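Local coordinates for protein putative citrate lyase (Ralstonia eutropha, PDB 3QQW) that is probably a magnesium-dependent lyase of the HpcH/HpaI aldolase/citrate lyase family that may cleave (S)-citramalyl-CoA, at residues C[62-67]-C[92-97]; C[131-136]-C[144-149]; C[87-92]-C[127-132]. All blocks are in the same frame, centred on the assembly; numbering follows the deposited sequence. Where two conformers were deposited one is given.

In the fold
Contact 1 closes first along the chain: residues 62-67, at the start of helix 64-76, meet 92-97, the loop after the next barrel strand, 85-88. Contact 3 opens at 87-92, before contact 1 has ended, and closes at 127-132 on helix 123-139, so the two cross and share P92. Contact 2 then starts where contact 3 ends, R131 and Y132 belonging to both, and closes a short return from the helix to strand 148-152. Contacts 1 and 2 are in series, joined in space by W97 packing on Y132. Together they tie consecutive beta-alpha units of one side of the eight-stranded TIM barrel.

Contact 1 of 3, residues C[62-67]-C[92-97]; sequences GQEREH and PSHPAW
E64, in the first turn of helix 64-76, meets A96 with its aliphatic part and H94 with its carboxylate. Its CB starts toward the loop and lies 3.9 Å from A96 CB; the same methyl is 3.9 Å from E64 CG, so it rests against both methylenes. With CG anti to the carbonyl carbon (chi1 -68°) and the chain bent at chi2 (90°), the carboxylate turns off this methyl to reach the imidazole of H94. There OE2 comes to the edge of the ring, near its plane, 4.0 Å from H94 CE1 and 4.2 Å from H94 NE2. The two planes are 48° apart; at these separations no hydrogen bond forms, and any electrostatic attraction would depend on the imidazole's charge.

Both segments sit at the C-terminal ends of the barrel strands, the side that carries the active site in TIM barrels: Q63 is the N-cap of helix 64-76, and the loop leads from strand 85-88 into helix 97-107. H94 to W97 form a type I turn, and A96 N donates to H94 ND1 over 3.0 Å, a capping bond tilted out of the ring plane. It occupies ND1 and helps orient the ring, while P95 CD lies over one face, 3.4 Å above the plane and toward the rim. H90 stacks with H94 and also touches E64.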
loop_
_atom_site.group_PDB
_atom_site.type_symbol
_atom_site.label_atom_id
_atom_site.label_comp_id
_atom_site.label_asym_id
_atom_site.label_seq_id
_atom_site.Cartn_x
_atom_site.Cartn_y
_atom_site.Cartn_z
ATOM N N GLY C 62 -9.986 39.539 3.134
ATOM C CA GLY C 62 -10.593 39.969 1.878
ATOM C C GLY C 62 -9.629 40.731 0.993
ATOM O O GLY C 62 -10.042 41.610 0.234
ATOM N N GLN C 63 -8.336 40.396 1.102
ATOM C CA GLN C 63 -7.235 41.012 0.373
ATOM C C GLN C 63 -6.714 40.099 -0.752
ATOM O O GLN C 63 -5.618 40.339 -1.259
ATOM C CB GLN C 63 -6.099 41.305 1.369
ATOM C CG GLN C 63 -6.042 42.711 1.951
ATOM C CD GLN C 63 -7.353 43.276 2.410
ATOM O OE1 GLN C 63 -7.856 42.946 3.489
ATOM N NE2 GLN C 63 -7.921 44.167 1.605
ATOM N N GLU C 64 -7.493 39.070 -1.151
ATOM C CA GLU C 64 -7.088 38.060 -2.140
ATOM C C GLU C 64 -6.661 38.663 -3.462
ATOM O O GLU C 64 -5.625 38.253 -3.972
ATOM C CB GLU C 64 -8.183 36.994 -2.378
ATOM C CG GLU C 64 -8.433 36.093 -1.181
ATOM C CD GLU C 64 -9.483 36.590 -0.207
ATOM O OE1 GLU C 64 -10.110 37.640 -0.479
ATOM O OE2 GLU C 64 -9.707 35.902 0.814
ATOM N N ARG C 65 -7.433 39.617 -4.017
ATOM C CA ARG C 65 -7.086 40.296 -5.274
ATOM C C ARG C 65 -5.783 41.099 -5.098
ATOM O O ARG C 65 -4.851 40.915 -5.876
ATOM C CB ARG C 65 -8.229 41.208 -5.750
ATOM C CG ARG C 65 -7.776 42.265 -6.771
ATOM C CD ARG C 65 -8.895 42.933 -7.554
ATOM N NE ARG C 65 -9.577 41.996 -8.455
ATOM C CZ ARG C 65 -9.152 41.659 -9.674
ATOM N NH1 ARG C 65 -8.029 42.189 -10.167
ATOM N NH2 ARG C 65 -9.837 40.784 -10.405
ATOM N N GLU C 66 -5.716 41.947 -4.055
ATOM C CA GLU C 66 -4.576 42.786 -3.727
ATOM C C GLU C 66 -3.274 41.956 -3.568
ATOM O O GLU C 66 -2.220 42.359 -4.081
ATOM C CB GLU C 66 -4.891 43.561 -2.441
ATOM C CG GLU C 66 -3.838 44.574 -2.016
ATOM C CD GLU C 66 -4.016 45.175 -0.632
ATOM O OE1 GLU C 66 -5.143 45.120 -0.085
ATOM O OE2 GLU C 66 -3.017 45.715 -0.102
ATOM N N HIS C 67 -3.360 40.810 -2.876
ATOM C CA HIS C 67 -2.237 39.920 -2.630
ATOM C C HIS C 67 -1.782 39.236 -3.898
ATOM O O HIS C 67 -0.565 39.160 -4.127
ATOM C CB HIS C 67 -2.585 38.886 -1.574
ATOM C CG HIS C 67 -1.372 38.247 -0.992
ATOM N ND1 HIS C 67 -0.790 37.118 -1.573
ATOM C CD2 HIS C 67 -0.664 38.589 0.106
ATOM C CE1 HIS C 67 0.254 36.833 -0.819
ATOM N NE2 HIS C 67 0.352 37.671 0.218
ATOM N N PRO C 92 -9.272 24.428 -4.572
ATOM C CA PRO C 92 -10.375 24.411 -5.554
ATOM C C PRO C 92 -11.774 24.725 -5.009
ATOM O O PRO C 92 -12.692 24.966 -5.803
ATOM C CB PRO C 92 -10.338 22.977 -6.098
ATOM C CG PRO C 92 -8.924 22.520 -5.886
ATOM C CD PRO C 92 -8.542 23.137 -4.575
ATOM N N SER C 93 -11.948 24.728 -3.681
ATOM C CA SER C 93 -13.245 25.009 -3.063
ATOM C C SER C 93 -13.326 26.466 -2.653
ATOM O O SER C 93 -14.408 26.962 -2.352
ATOM C CB SER C 93 -13.487 24.083 -1.869
ATOM O OG SER C 93 -12.818 24.518 -0.694
ATOM N N HIS C 94 -12.183 27.150 -2.652
ATOM C CA HIS C 94 -12.087 28.538 -2.280
ATOM C C HIS C 94 -12.650 29.421 -3.392
ATOM O O HIS C 94 -12.408 29.119 -4.565
ATOM C CB HIS C 94 -10.639 28.907 -1.962
ATOM C CG HIS C 94 -10.517 30.201 -1.220
ATOM N ND1 HIS C 94 -10.440 31.412 -1.889
ATOM C CD2 HIS C 94 -10.497 30.439 0.111
ATOM C CE1 HIS C 94 -10.394 32.345 -0.950
ATOM N NE2 HIS C 94 -10.432 31.809 0.268
ATOM N N PRO C 95 -13.395 30.515 -3.047
ATOM C CA PRO C 95 -13.973 31.382 -4.101
ATOM C C PRO C 95 -12.965 32.251 -4.876
ATOM O O PRO C 95 -13.341 32.835 -5.893
ATOM C CB PRO C 95 -14.949 32.277 -3.324
ATOM C CG PRO C 95 -14.472 32.282 -1.927
ATOM C CD PRO C 95 -13.832 30.948 -1.693
ATOM N N ALA C 96 -11.696 32.328 -4.434
ATOM C CA ALA C 96 -10.705 33.181 -5.086
ATOM C C ALA C 96 -9.706 32.423 -5.986
ATOM O O ALA C 96 -8.887 33.087 -6.618
ATOM C CB ALA C 96 -9.942 33.977 -4.028
ATOM N N TRP C 97 -9.783 31.091 -6.091
ATOM C CA TRP C 97 -8.757 30.352 -6.844
ATOM C C TRP C 97 -8.670 30.753 -8.329
ATOM O O TRP C 97 -7.559 30.921 -8.818
ATOM C CB TRP C 97 -8.856 28.804 -6.671
ATOM C CG TRP C 97 -9.890 28.081 -7.491
ATOM C CD1 TRP C 97 -11.086 27.599 -7.048
ATOM C CD2 TRP C 97 -9.742 27.601 -8.843
ATOM N NE1 TRP C 97 -11.712 26.895 -8.046
ATOM C CE2 TRP C 97 -10.919 26.888 -9.163
ATOM C CE3 TRP C 97 -8.743 27.743 -9.832
ATOM C CZ2 TRP C 97 -11.137 26.319 -10.433
ATOM C CZ3 TRP C 97 -8.975 27.203 -11.098
ATOM C CH2 TRP C 97 -10.156 26.498 -11.387
#

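Contact 2 of 3, residues C[131-136]-C[144-149]; sequences RYIGDV and KPVPVH
In the beta-alpha-beta unit formed by strand 115-117, helix 123-139 and strand 148-152, I133 of the helix packs on V146 and V148, the chain that returns to the sheet. All three side chains are buried and point toward the opposite segment, and no hydrogen bond links the segments, so the contact is purely apolar.

The two branches of I133 divide the work. Its CG2 methyl stands anti to the backbone N and approaches V146 at the methine, with I133 CG2 3.9 Å from V146 CB. Both methyls of V146 lie slightly farther from it, V146 CG1 at 4.4 Å and V146 CG2 at 4.4 Å from I133 CG2, so the isoleucine methyl lies on the C-H side of the valine methine. The two side chains lie roughly perpendicular. The longer branch, extended at chi2 (163°), carries I133 CD1 past this pair to the next residue that faces the helix, where it stops 4.2 Å from V148 CG2. That methyl is the branch of V148 beside its backbone N, anti to the carbonyl carbon.

This is the return half of a crossover: the helix lies over the outside of the barrel, and V146 and V148 turn their side chains to it from the incoming chain. P147, between them, has its CB pointing away, the alternation expected of an extended chain. Backbone bonds of P147 and H149 with I115 fasten this chain to the strand that opens the unit. The side chains of I133 and V146 also touch I115, while V148 rests on V117. On the other side of strand 148-152, V148 is backbone-bonded to N169 and E171.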
loop_
_atom_site.group_PDB
_atom_site.type_symbol
_atom_site.label_atom_id
_atom_site.label_comp_id
_atom_site.label_asym_id
_atom_site.label_seq_id
_atom_site.Cartn_x
_atom_site.Cartn_y
_atom_site.Cartn_z
ATOM N N ARG C 131 -7.069 22.572 -16.274
ATOM C CA ARG C 131 -7.781 22.971 -17.479
ATOM C C ARG C 131 -7.965 24.505 -17.480
ATOM O O ARG C 131 -7.792 25.148 -18.512
ATOM C CB ARG C 131 -9.128 22.224 -17.509
ATOM C CG ARG C 131 -9.996 22.399 -18.745
ATOM C CD ARG C 131 -11.086 21.328 -18.768
ATOM N NE ARG C 131 -12.129 21.519 -17.746
ATOM C CZ ARG C 131 -12.381 20.684 -16.739
ATOM N NH1 ARG C 131 -11.678 19.569 -16.596
ATOM N NH2 ARG C 131 -13.341 20.955 -15.872
ATOM N N TYR C 132 -8.326 25.080 -16.304
ATOM C CA TYR C 132 -8.555 26.512 -16.174
ATOM C C TYR C 132 -7.243 27.286 -16.351
ATOM O O TYR C 132 -7.233 28.261 -17.088
ATOM C CB TYR C 132 -9.245 26.859 -14.837
ATOM C CG TYR C 132 -9.672 28.312 -14.786
ATOM C CD1 TYR C 132 -10.800 28.749 -15.473
ATOM C CD2 TYR C 132 -8.900 29.267 -14.121
ATOM C CE1 TYR C 132 -11.159 30.092 -15.491
ATOM C CE2 TYR C 132 -9.260 30.611 -14.117
ATOM C CZ TYR C 132 -10.383 31.021 -14.811
ATOM O OH TYR C 132 -10.727 32.345 -14.810
ATOM N N ILE C 133 -6.149 26.834 -15.715
ATOM C CA ILE C 133 -4.793 27.414 -15.825
ATOM C C ILE C 133 -4.373 27.394 -17.303
ATOM O O ILE C 133 -3.922 28.417 -17.789
ATOM C CB ILE C 133 -3.764 26.683 -14.909
ATOM C CG1 ILE C 133 -4.110 26.858 -13.404
ATOM C CG2 ILE C 133 -2.330 27.135 -15.169
ATOM C CD1 ILE C 133 -3.399 25.856 -12.468
ATOM N N GLY C 134 -4.623 26.276 -18.009
ATOM C CA GLY C 134 -4.339 26.101 -19.427
ATOM C C GLY C 134 -5.038 27.130 -20.289
ATOM O O GLY C 134 -4.407 27.743 -21.166
ATOM N N ASP C 135 -6.348 27.357 -20.021
ATOM C CA ASP C 135 -7.156 28.330 -20.754
ATOM C C ASP C 135 -6.606 29.742 -20.582
ATOM O O ASP C 135 -6.426 30.469 -21.566
ATOM C CB ASP C 135 -8.622 28.283 -20.293
ATOM C CG ASP C 135 -9.397 27.044 -20.664
ATOM O OD1 ASP C 135 -8.959 26.326 -21.593
ATOM O OD2 ASP C 135 -10.461 26.806 -20.042
ATOM N N VAL C 136 -6.308 30.114 -19.335
ATOM C CA VAL C 136 -5.768 31.438 -18.979
ATOM C C VAL C 136 -4.340 31.593 -19.581
ATOM O O VAL C 136 -4.039 32.647 -20.166
ATOM C CB VAL C 136 -5.825 31.709 -17.444
ATOM C CG1 VAL C 136 -5.304 33.102 -17.138
ATOM C CG2 VAL C 136 -7.258 31.562 -16.908
ATOM N N LYS C 144 4.414 27.641 -23.925
ATOM C CA LYS C 144 4.484 26.408 -23.166
ATOM C C LYS C 144 3.486 26.474 -22.008
ATOM O O LYS C 144 3.251 27.567 -21.465
ATOM C CB LYS C 144 5.919 26.099 -22.701
ATOM C CG LYS C 144 6.581 27.104 -21.788
ATOM C CD LYS C 144 7.981 26.617 -21.355
ATOM N N PRO C 145 2.854 25.334 -21.627
ATOM C CA PRO C 145 1.905 25.374 -20.497
ATOM C C PRO C 145 2.596 25.654 -19.175
ATOM O O PRO C 145 3.788 25.378 -19.024
ATOM C CB PRO C 145 1.267 23.985 -20.516
ATOM C CG PRO C 145 1.700 23.348 -21.799
ATOM C CD PRO C 145 3.004 23.965 -22.153
ATOM N N VAL C 146 1.852 26.260 -18.234
ATOM C CA VAL C 146 2.344 26.584 -16.884
ATOM C C VAL C 146 2.425 25.254 -16.107
ATOM O O VAL C 146 1.394 24.587 -15.960
ATOM C CB VAL C 146 1.431 27.614 -16.143
ATOM C CG1 VAL C 146 1.926 27.914 -14.735
ATOM C CG2 VAL C 146 1.272 28.892 -16.928
ATOM N N PRO C 147 3.629 24.836 -15.645
ATOM C CA PRO C 147 3.736 23.590 -14.864
ATOM C C PRO C 147 2.946 23.695 -13.572
ATOM O O PRO C 147 2.800 24.774 -13.025
ATOM C CB PRO C 147 5.235 23.469 -14.596
ATOM C CG PRO C 147 5.892 24.343 -15.629
ATOM C CD PRO C 147 4.943 25.494 -15.762
ATOM N N VAL C 148 2.382 22.590 -13.127
ATOM C CA VAL C 148 1.540 22.545 -11.932
ATOM C C VAL C 148 2.171 21.638 -10.867
ATOM O O VAL C 148 2.749 20.590 -11.183
ATOM C CB VAL C 148 0.093 22.085 -12.301
ATOM C CG1 VAL C 148 -0.803 22.041 -11.081
ATOM C CG2 VAL C 148 -0.515 22.984 -13.377
ATOM N N HIS C 149 2.061 22.084 -9.608
ATOM C CA HIS C 149 2.468 21.387 -8.383
ATOM C C HIS C 149 1.200 21.098 -7.637
ATOM O O HIS C 149 0.426 22.026 -7.360
ATOM C CB HIS C 149 3.435 22.214 -7.533
ATOM C CG HIS C 149 4.768 22.504 -8.161
ATOM N ND1 HIS C 149 5.813 23.006 -7.404
ATOM C CD2 HIS C 149 5.177 22.387 -9.452
ATOM C CE1 HIS C 149 6.820 23.175 -8.246
ATOM N NE2 HIS C 149 6.481 22.815 -9.496
#

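Contact 3 of 3, residues C[87-92]-C[127-132]; sequences ARIHDP and AEVIRY
V129, on the helix that packs outside the strands, takes up both I89 and P92. Along 127-132, A127 comes first, its O accepting from R131 N at 3.0 Å; together with the bond from Y132 N to E128 O, also 3.0 Å, this gives the regular helical turn on which V129 is mounted. E128 follows, its side chain starting toward the loop without reaching it; OE2 instead forms a salt bridge with R98.

V129 then puts its two methyls to separate uses. CG1, anti to the backbone N (chi1 176°), meets the end of I89, with V129 CG1 4.0 Å from I89 CD1. The two side chains run antiparallel and meet at their ends. I89 reaches this point because CG1 stands between its own backbone N and carbonyl carbon (chi1 66°) and chi2 is extended. The other methyl, V129 CG2, abuts the pyrrolidine ring of P92, 3.8 Å from P92 CG and 4.0 Å from P92 CB, the proline side chain running nearly perpendicular to that of the valine. P92 and V129 are also the nearest backbone pair, their CA atoms 7.0 Å apart.

In barrel terms, I89 directly follows strand 85-88 and faces outward to the helices, while R88, a predicted substrate-binding residue, sends its CB in roughly the opposite direction and forms a salt bridge with D54. Neighbouring residues thus serve the two sides of the wall. W97 and V117 also touch V129 around this apolar site. One turn on, Y132 brings its ring against W97, planes at about 85°, makes a cation-pi contact with R98, and hydrogen-bonds through OH to D102 OD1, joining the helix to 97-107.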
loop_
_atom_site.group_PDB
_atom_site.type_symbol
_atom_site.label_atom_id
_atom_site.label_comp_id
_atom_site.label_asym_id
_atom_site.label_seq_id
_atom_site.Cartn_x
_atom_site.Cartn_y
_atom_site.Cartn_z
ATOM N N ALA C 87 3.719 30.328 -7.688
ATOM C CA ALA C 87 2.726 30.835 -6.749
ATOM C C ALA C 87 1.797 29.751 -6.269
ATOM O O ALA C 87 1.391 28.901 -7.048
ATOM C CB ALA C 87 1.915 31.952 -7.388
ATOM N N ARG C 88 1.428 29.793 -4.996
ATOM C CA ARG C 88 0.422 28.879 -4.473
ATOM C C ARG C 88 -0.866 29.660 -4.443
ATOM O O ARG C 88 -0.961 30.649 -3.732
ATOM C CB ARG C 88 0.769 28.271 -3.087
ATOM C CG ARG C 88 -0.447 27.526 -2.528
ATOM C CD ARG C 88 -0.245 26.572 -1.384
ATOM N NE ARG C 88 0.361 27.188 -0.210
ATOM C CZ ARG C 88 0.733 26.514 0.881
ATOM N NH1 ARG C 88 0.494 25.207 0.980
ATOM N NH2 ARG C 88 1.316 27.150 1.896
ATOM N N ILE C 89 -1.850 29.225 -5.224
ATOM C CA ILE C 89 -3.173 29.820 -5.285
ATOM C C ILE C 89 -4.017 29.182 -4.183
ATOM O O ILE C 89 -3.559 28.269 -3.529
ATOM C CB ILE C 89 -3.755 29.596 -6.726
ATOM C CG1 ILE C 89 -4.001 28.065 -7.017
ATOM C CG2 ILE C 89 -2.809 30.249 -7.782
ATOM C CD1 ILE C 89 -4.823 27.728 -8.251
ATOM N N HIS C 90 -5.240 29.632 -3.996
ATOM C CA HIS C 90 -6.187 29.081 -3.038
ATOM C C HIS C 90 -6.716 27.703 -3.524
ATOM O O HIS C 90 -6.604 27.377 -4.705
ATOM C CB HIS C 90 -7.347 30.082 -2.822
ATOM C CG HIS C 90 -6.931 31.297 -2.035
ATOM N ND1 HIS C 90 -6.401 32.430 -2.660
ATOM C CD2 HIS C 90 -6.930 31.504 -0.698
ATOM C CE1 HIS C 90 -6.139 33.285 -1.690
ATOM N NE2 HIS C 90 -6.452 32.773 -0.494
ATOM N N ASP C 91 -7.290 26.899 -2.605
ATOM C CA ASP C 91 -7.756 25.567 -2.927
ATOM C C ASP C 91 -8.975 25.569 -3.894
ATOM O O ASP C 91 -9.655 26.594 -4.018
ATOM C CB ASP C 91 -8.050 24.790 -1.644
ATOM C CG ASP C 91 -9.261 25.249 -0.913
ATOM O OD1 ASP C 91 -9.123 26.118 -0.026
ATOM O OD2 ASP C 91 -10.349 24.736 -1.210
ATOM N N PRO C 92 -9.272 24.428 -4.572
ATOM C CA PRO C 92 -10.375 24.411 -5.554
ATOM C C PRO C 92 -11.774 24.725 -5.009
ATOM O O PRO C 92 -12.692 24.966 -5.803
ATOM C CB PRO C 92 -10.338 22.977 -6.098
ATOM C CG PRO C 92 -8.924 22.520 -5.886
ATOM C CD PRO C 92 -8.542 23.137 -4.575
ATOM N N ALA C 127 -8.022 18.291 -12.137
ATOM C CA ALA C 127 -8.232 18.346 -13.583
ATOM C C ALA C 127 -8.886 19.669 -13.984
ATOM O O ALA C 127 -8.440 20.278 -14.948
ATOM C CB ALA C 127 -9.088 17.161 -14.026
ATOM N N GLU C 128 -9.880 20.143 -13.206
ATOM C CA GLU C 128 -10.618 21.396 -13.447
ATOM C C GLU C 128 -9.702 22.612 -13.338
ATOM O O GLU C 128 -9.763 23.505 -14.184
ATOM C CB GLU C 128 -11.785 21.520 -12.445
ATOM C CG GLU C 128 -12.701 22.737 -12.600
ATOM C CD GLU C 128 -13.577 23.065 -11.401
ATOM O OE1 GLU C 128 -13.267 22.610 -10.274
ATOM O OE2 GLU C 128 -14.565 23.810 -11.588
ATOM N N VAL C 129 -8.836 22.620 -12.313
ATOM C CA VAL C 129 -7.903 23.700 -12.026
ATOM C C VAL C 129 -6.845 23.744 -13.135
ATOM O O VAL C 129 -6.534 24.828 -13.622
ATOM C CB VAL C 129 -7.284 23.547 -10.596
ATOM C CG1 VAL C 129 -6.239 24.613 -10.333
ATOM C CG2 VAL C 129 -8.362 23.590 -9.513
ATOM N N ILE C 130 -6.325 22.569 -13.549
ATOM C CA ILE C 130 -5.292 22.466 -14.592
ATOM C C ILE C 130 -5.831 22.981 -15.944
ATOM O O ILE C 130 -5.142 23.749 -16.644
ATOM C CB ILE C 130 -4.743 21.020 -14.693
ATOM C CG1 ILE C 130 -3.837 20.722 -13.513
ATOM C CG2 ILE C 130 -4.022 20.772 -16.031
ATOM C CD1 ILE C 130 -3.630 19.249 -13.347
ATOM N N ARG C 131 -7.069 22.572 -16.274
ATOM C CA ARG C 131 -7.781 22.971 -17.479
ATOM C C ARG C 131 -7.965 24.505 -17.480
ATOM O O ARG C 131 -7.792 25.148 -18.512
ATOM C CB ARG C 131 -9.128 22.224 -17.509
ATOM C CG ARG C 131 -9.996 22.399 -18.745
ATOM C CD ARG C 131 -11.086 21.328 -18.768
ATOM N NE ARG C 131 -12.129 21.519 -17.746
ATOM C CZ ARG C 131 -12.381 20.684 -16.739
ATOM N NH1 ARG C 131 -11.678 19.569 -16.596
ATOM N NH2 ARG C 131 -13.341 20.955 -15.872
ATOM N N TYR C 132 -8.326 25.080 -16.304
ATOM C CA TYR C 132 -8.555 26.512 -16.174
ATOM C C TYR C 132 -7.243 27.286 -16.351
ATOM O O TYR C 132 -7.233 28.261 -17.088
ATOM C CB TYR C 132 -9.245 26.859 -14.837
ATOM C CG TYR C 132 -9.672 28.312 -14.786
ATOM C CD1 TYR C 132 -10.800 28.749 -15.473
ATOM C CD2 TYR C 132 -8.900 29.267 -14.121
ATOM C CE1 TYR C 132 -11.159 30.092 -15.491
ATOM C CE2 TYR C 132 -9.260 30.611 -14.117
ATOM C CZ TYR C 132 -10.383 31.021 -14.811
ATOM O OH TYR C 132 -10.727 32.345 -14.810
#